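Local coordinates for protein histone-lysine N-methyltransferase family member SUVH9 (PDB 4NJ5) that acts in gene silencing without detectable methyltransferase activity, and may bind methylated DNA and recruit RNA polymerase V to chromatin, at residues 283-287 and 483-487; 416-421 and 466-471. All blocks are in the same frame, centred on the assembly; numbering follows the deposited sequence.

Both contacts bear on one small mixed sheet of the SET domain, whose strands 469-475 and 485-490 are antiparallel neighbours. Contact 1 joins a loop from the pre-SET region (283-287) to the start of strand 485-490; contact 2 joins a loop (416-421) to the start of strand 469-475. Their centres lie about 19 Å apart, and the two touch where Val486 CG1 packs on Val471 CG1 at 3.7 Å. Along the chain the order is 283-287, 416-421, 466-471, 483-487, placing contact 2 inside the loop that contact 1 closes. Two loops distant in sequence are thus fastened to adjacent strands, away from the zinc cluster.

Contact 1: 283-287 and 483-487; sequences AQTSF and FPRVM
Gln284 and Arg485 meet where the pre-SET region joins the SET fold, at the start of strand 485-490. The CB of Gln284 touches Arg485 NH2, and its OE1 sits 4.3 Å above one face of the guanidinium. Thr285 supplies the direct polar link: Arg485 NH2 donates to Thr285 O (3.0 Å), using a lone pair in the carbonyl plane. A water bridges the same oxygen to Arg485 NH1, and another links Thr285 OG1 to Val486 N; OG1 also accepts from Gly392 N. Salt bridges to Glu389 and Asp477 add to the grip on the guanidinium, so several bonds fix its rotation and probably balance its buried charge. With CG anti to the carbonyl carbon (chi1 -68°), the Phe287 ring reaches between Phe483 and Arg485, and Thr285 CG2 covers one ring face from 3.8 Å above the centre. Phe287 CE1 rests against Phe483 CB at 3.5 Å; the two rings meet obliquely, their planes 73° apart. Phe287 turns its CE2 edge to Arg485, over the guanidinium face opposite Gln284 OE1, with CE2 3.6 Å from Arg485 CZ and the two planes turned 68° from each other.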
loop_
_atom_site.group_PDB
_atom_site.type_symbol
_atom_site.label_atom_id
_atom_site.label_comp_id
_atom_site.label_asym_id
_atom_site.label_seq_id
_atom_site.Cartn_x
_atom_site.Cartn_y
_atom_site.Cartn_z
ATOM N N ALA A 283 -19.522 -14.381 -2.207
ATOM C CA ALA A 283 -18.753 -13.359 -1.501
ATOM C C ALA A 283 -18.029 -13.890 -0.267
ATOM O O ALA A 283 -17.005 -13.346 0.142
ATOM C CB ALA A 283 -19.645 -12.182 -1.132
ATOM N N GLN A 284 -18.568 -14.947 0.327
ATOM C CA GLN A 284 -17.961 -15.547 1.508
ATOM C C GLN A 284 -17.855 -17.053 1.321
ATOM O O GLN A 284 -18.724 -17.664 0.705
ATOM C CB GLN A 284 -18.790 -15.238 2.755
ATOM C CG GLN A 284 -18.987 -13.758 3.032
ATOM C CD GLN A 284 -19.618 -13.509 4.387
ATOM O OE1 GLN A 284 -18.996 -13.738 5.427
ATOM N NE2 GLN A 284 -20.865 -13.051 4.384
ATOM N N THR A 285 -16.792 -17.644 1.854
ATOM C CA THR A 285 -16.581 -19.083 1.743
ATOM C C THR A 285 -17.758 -19.874 2.305
ATOM O O THR A 285 -18.263 -19.571 3.386
ATOM C CB THR A 285 -15.276 -19.520 2.443
ATOM O OG1 THR A 285 -14.165 -19.274 1.574
ATOM C CG2 THR A 285 -15.311 -21.006 2.793
ATOM N N SER A 286 -18.205 -20.871 1.550
ATOM C CA SER A 286 -19.280 -21.743 2.003
ATOM C C SER A 286 -18.729 -23.004 2.663
ATOM O O SER A 286 -18.074 -23.825 2.021
ATOM C CB SER A 286 -20.204 -22.108 0.844
ATOM O OG SER A 286 -21.153 -23.079 1.248
ATOM N N PHE A 287 -18.992 -23.142 3.956
ATOM C CA PHE A 287 -18.569 -24.315 4.704
ATOM C C PHE A 287 -19.637 -25.398 4.588
ATOM O O PHE A 287 -20.799 -25.088 4.331
ATOM C CB PHE A 287 -18.280 -23.933 6.160
ATOM C CG PHE A 287 -17.078 -23.040 6.317
ATOM C CD1 PHE A 287 -15.800 -23.547 6.141
ATOM C CD2 PHE A 287 -17.223 -21.694 6.625
ATOM C CE1 PHE A 287 -14.687 -22.732 6.273
ATOM C CE2 PHE A 287 -16.108 -20.868 6.761
ATOM C CZ PHE A 287 -14.842 -21.389 6.585
ATOM N N PHE A 483 -11.761 -25.163 10.323
ATOM C CA PHE A 483 -12.277 -24.433 9.168
ATOM C C PHE A 483 -12.240 -22.907 9.281
ATOM O O PHE A 483 -13.270 -22.253 9.130
ATOM C CB PHE A 483 -13.705 -24.886 8.860
ATOM C CG PHE A 483 -13.784 -26.215 8.170
ATOM C CD1 PHE A 483 -13.494 -26.324 6.820
ATOM C CD2 PHE A 483 -14.156 -27.356 8.865
ATOM C CE1 PHE A 483 -13.568 -27.544 6.179
ATOM C CE2 PHE A 483 -14.231 -28.580 8.227
ATOM C CZ PHE A 483 -13.937 -28.674 6.882
ATOM N N PRO A 484 -11.053 -22.326 9.518
ATOM C CA PRO A 484 -11.026 -20.864 9.562
ATOM C C PRO A 484 -11.167 -20.294 8.161
ATOM O O PRO A 484 -10.941 -21.007 7.185
ATOM C CB PRO A 484 -9.629 -20.564 10.102
ATOM C CG PRO A 484 -8.804 -21.696 9.601
ATOM C CD PRO A 484 -9.702 -22.907 9.645
ATOM N N ARG A 485 -11.535 -19.025 8.057
ATOM C CA ARG A 485 -11.626 -18.388 6.754
ATOM C C ARG A 485 -10.249 -17.962 6.254
ATOM O O ARG A 485 -9.297 -17.849 7.027
ATOM C CB ARG A 485 -12.591 -17.203 6.795
ATOM C CG ARG A 485 -13.998 -17.610 7.198
ATOM C CD ARG A 485 -15.012 -16.517 6.952
ATOM N NE ARG A 485 -16.363 -17.007 7.200
ATOM C CZ ARG A 485 -17.167 -17.501 6.265
ATOM N NH1 ARG A 485 -18.381 -17.932 6.591
ATOM N NH2 ARG A 485 -16.763 -17.561 5.002
ATOM N N VAL A 486 -10.152 -17.751 4.947
ATOM C CA VAL A 486 -8.914 -17.319 4.326
ATOM C C VAL A 486 -9.047 -15.842 3.987
ATOM O O VAL A 486 -9.837 -15.468 3.118
ATOM C CB VAL A 486 -8.634 -18.131 3.042
ATOM C CG1 VAL A 486 -7.254 -17.812 2.491
ATOM C CG2 VAL A 486 -8.773 -19.626 3.321
ATOM N N MET A 487 -8.294 -14.999 4.689
ATOM C CA MET A 487 -8.395 -13.556 4.501
ATOM C C MET A 487 -7.104 -12.980 3.931
ATOM O O MET A 487 -6.011 -13.323 4.378
ATOM C CB MET A 487 -8.748 -12.868 5.819
ATOM C CG MET A 487 -10.054 -13.345 6.436
ATOM S SD MET A 487 -11.474 -12.971 5.397
ATOM C CE MET A 487 -12.832 -13.370 6.500
HETATM O O HOH W 1 -12.317 -17.927 3.263
HETATM O O HOH W 2 -20.909 -18.838 5.096
#

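Contact 2: 416-421 and 466-471; sequences FSSARW and DPNVIV
Within the SET domain, the loop 416-421 lies along the lead-in and first residues of strand 469-475. Phe416 crosses Val471 at about a right angle, and Val471 CG2 reaches both CB and CG of Phe416 at 3.6 Å. Ser418 takes a strand N-H with its side chain: with OG anti to its own carbonyl carbon (chi1 -61°), the hydroxyl accepts from Val471 N at 2.9 Å in a nearly straight bond (174°). A water donates to both Ser417 O and Val469 O, tying the two backbones together. Farther along, Trp421 donates from NE1 to Pro467 O (2.8 Å); the oxygen lies near the indole plane, but the donor is tilted 31° from the carbonyl plane. Ile470 CG2 packs on CD1 of the same ring at 3.6 Å. A leucine in place of Trp421 has no ring N-H, which would probably leave Pro467 O without this partner and open a gap beside Ile470 CG2. Arg420 CG lies over one face of the indole, toward its rim; beyond it the chain bends and carries the guanidinium across Asp466. Asp466 OD1 stands 3.0 Å from Arg420 NH2 but over the guanidinium face, making an ion pair through charge alone; OD1 also forms a salt bridge with Arg10 of helix 8-35, its stronger partner. The same helix brings Arg17 against Trp421 in a cation-pi contact, while strand 485-490 pairs with Ile470 through Phe489 and strand 501-502 packs on Phe416, Pro467 and Val471.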
loop_
_atom_site.group_PDB
_atom_site.type_symbol
_atom_site.label_atom_id
_atom_site.label_comp_id
_atom_site.label_asym_id
_atom_site.label_seq_id
_atom_site.Cartn_x
_atom_site.Cartn_y
_atom_site.Cartn_z
ATOM N N PHE A 416 -0.512 -21.663 0.679
ATOM C CA PHE A 416 -0.200 -20.251 0.495
ATOM C C PHE A 416 1.030 -19.900 1.328
ATOM O O PHE A 416 1.182 -20.376 2.454
ATOM C CB PHE A 416 -1.375 -19.360 0.913
ATOM C CG PHE A 416 -2.488 -19.284 -0.104
ATOM C CD1 PHE A 416 -2.252 -18.788 -1.379
ATOM C CD2 PHE A 416 -3.777 -19.680 0.226
ATOM C CE1 PHE A 416 -3.280 -18.710 -2.312
ATOM C CE2 PHE A 416 -4.808 -19.604 -0.698
ATOM C CZ PHE A 416 -4.561 -19.118 -1.967
ATOM N N SER A 417 1.913 -19.079 0.774
ATOM C CA SER A 417 3.100 -18.665 1.506
ATOM C C SER A 417 3.135 -17.159 1.702
ATOM O O SER A 417 3.022 -16.390 0.749
ATOM C CB SER A 417 4.370 -19.123 0.791
ATOM O OG SER A 417 5.523 -18.728 1.518
ATOM N N SER A 418 3.297 -16.745 2.948
ATOM C CA SER A 418 3.427 -15.335 3.268
ATOM C C SER A 418 4.811 -15.079 3.850
ATOM O O SER A 418 5.060 -14.031 4.447
ATOM C CB SER A 418 2.349 -14.926 4.275
ATOM O OG SER A 418 1.052 -15.119 3.742
ATOM N N ALA A 419 5.707 -16.043 3.663
ATOM C CA ALA A 419 7.004 -16.038 4.334
ATOM C C ALA A 419 7.889 -14.875 3.906
ATOM O O ALA A 419 8.806 -14.485 4.631
ATOM C CB ALA A 419 7.720 -17.366 4.120
ATOM N N ARG A 420 7.610 -14.323 2.730
ATOM C CA ARG A 420 8.360 -13.175 2.227
ATOM C C ARG A 420 8.218 -11.955 3.139
ATOM O O ARG A 420 9.136 -11.141 3.256
ATOM C CB ARG A 420 7.917 -12.834 0.798
ATOM C CG ARG A 420 8.198 -11.400 0.382
ATOM C CD ARG A 420 8.775 -11.319 -1.016
ATOM N NE ARG A 420 7.918 -10.553 -1.915
ATOM C CZ ARG A 420 8.370 -9.733 -2.856
ATOM N NH1 ARG A 420 7.518 -9.078 -3.631
ATOM N NH2 ARG A 420 9.673 -9.565 -3.022
ATOM N N TRP A 421 7.072 -11.844 3.802
ATOM C CA TRP A 421 6.771 -10.661 4.595
ATOM C C TRP A 421 6.687 -10.962 6.086
ATOM O O TRP A 421 5.963 -10.288 6.815
ATOM C CB TRP A 421 5.459 -10.040 4.114
ATOM C CG TRP A 421 5.418 -9.818 2.642
ATOM C CD1 TRP A 421 5.010 -10.707 1.691
ATOM C CD2 TRP A 421 5.815 -8.635 1.940
ATOM N NE1 TRP A 421 5.118 -10.146 0.442
ATOM C CE2 TRP A 421 5.612 -8.873 0.566
ATOM C CE3 TRP A 421 6.316 -7.390 2.341
ATOM C CZ2 TRP A 421 5.891 -7.920 -0.409
ATOM C CZ3 TRP A 421 6.595 -6.446 1.372
ATOM C CH2 TRP A 421 6.381 -6.715 0.014
ATOM N N ASP A 466 6.989 -13.733 -5.824
ATOM C CA ASP A 466 7.148 -12.454 -5.136
ATOM C C ASP A 466 5.811 -11.734 -4.955
ATOM O O ASP A 466 5.541 -10.727 -5.612
ATOM C CB ASP A 466 8.155 -11.563 -5.868
ATOM C CG ASP A 466 9.576 -12.089 -5.761
ATOM O OD1 ASP A 466 10.130 -12.083 -4.640
ATOM O OD2 ASP A 466 10.139 -12.513 -6.792
ATOM N N PRO A 467 4.974 -12.246 -4.039
ATOM C CA PRO A 467 3.609 -11.736 -3.871
ATOM C C PRO A 467 3.545 -10.426 -3.092
ATOM O O PRO A 467 4.388 -10.172 -2.231
ATOM C CB PRO A 467 2.932 -12.851 -3.071
ATOM C CG PRO A 467 4.032 -13.408 -2.236
ATOM C CD PRO A 467 5.289 -13.305 -3.063
ATOM N N ASN A 468 2.548 -9.605 -3.401
ATOM C CA ASN A 468 2.284 -8.393 -2.634
ATOM C C ASN A 468 1.069 -8.551 -1.723
ATOM O O ASN A 468 0.582 -7.581 -1.142
ATOM C CB ASN A 468 2.116 -7.176 -3.554
ATOM C CG ASN A 468 1.075 -7.395 -4.645
ATOM O OD1 ASN A 468 0.366 -8.403 -4.659
ATOM N ND2 ASN A 468 0.979 -6.438 -5.565
ATOM N N VAL A 469 0.582 -9.784 -1.611
ATOM C CA VAL A 469 -0.570 -10.089 -0.770
ATOM C C VAL A 469 -0.294 -11.305 0.109
ATOM O O VAL A 469 0.126 -12.353 -0.383
ATOM C CB VAL A 469 -1.831 -10.368 -1.613
ATOM C CG1 VAL A 469 -2.997 -10.750 -0.713
ATOM C CG2 VAL A 469 -2.184 -9.158 -2.471
ATOM N N ILE A 470 -0.528 -11.161 1.410
ATOM C CA ILE A 470 -0.351 -12.273 2.335
ATOM C C ILE A 470 -1.681 -12.855 2.783
ATOM O O ILE A 470 -2.740 -12.227 2.649
ATOM C CB ILE A 470 0.448 -11.873 3.591
ATOM C CG1 ILE A 470 -0.329 -10.843 4.412
ATOM C CG2 ILE A 470 1.834 -11.365 3.212
ATOM C CD1 ILE A 470 0.240 -10.610 5.793
ATOM N N VAL A 471 -1.604 -14.061 3.336
ATOM C CA VAL A 471 -2.775 -14.790 3.793
ATOM C C VAL A 471 -2.790 -14.876 5.319
ATOM O O VAL A 471 -1.746 -15.070 5.948
ATOM C CB VAL A 471 -2.785 -16.216 3.197
ATOM C CG1 VAL A 471 -3.922 -17.044 3.776
ATOM C CG2 VAL A 471 -2.876 -16.154 1.679
HETATM O O HOH W 3 0.950 -15.036 -0.667
#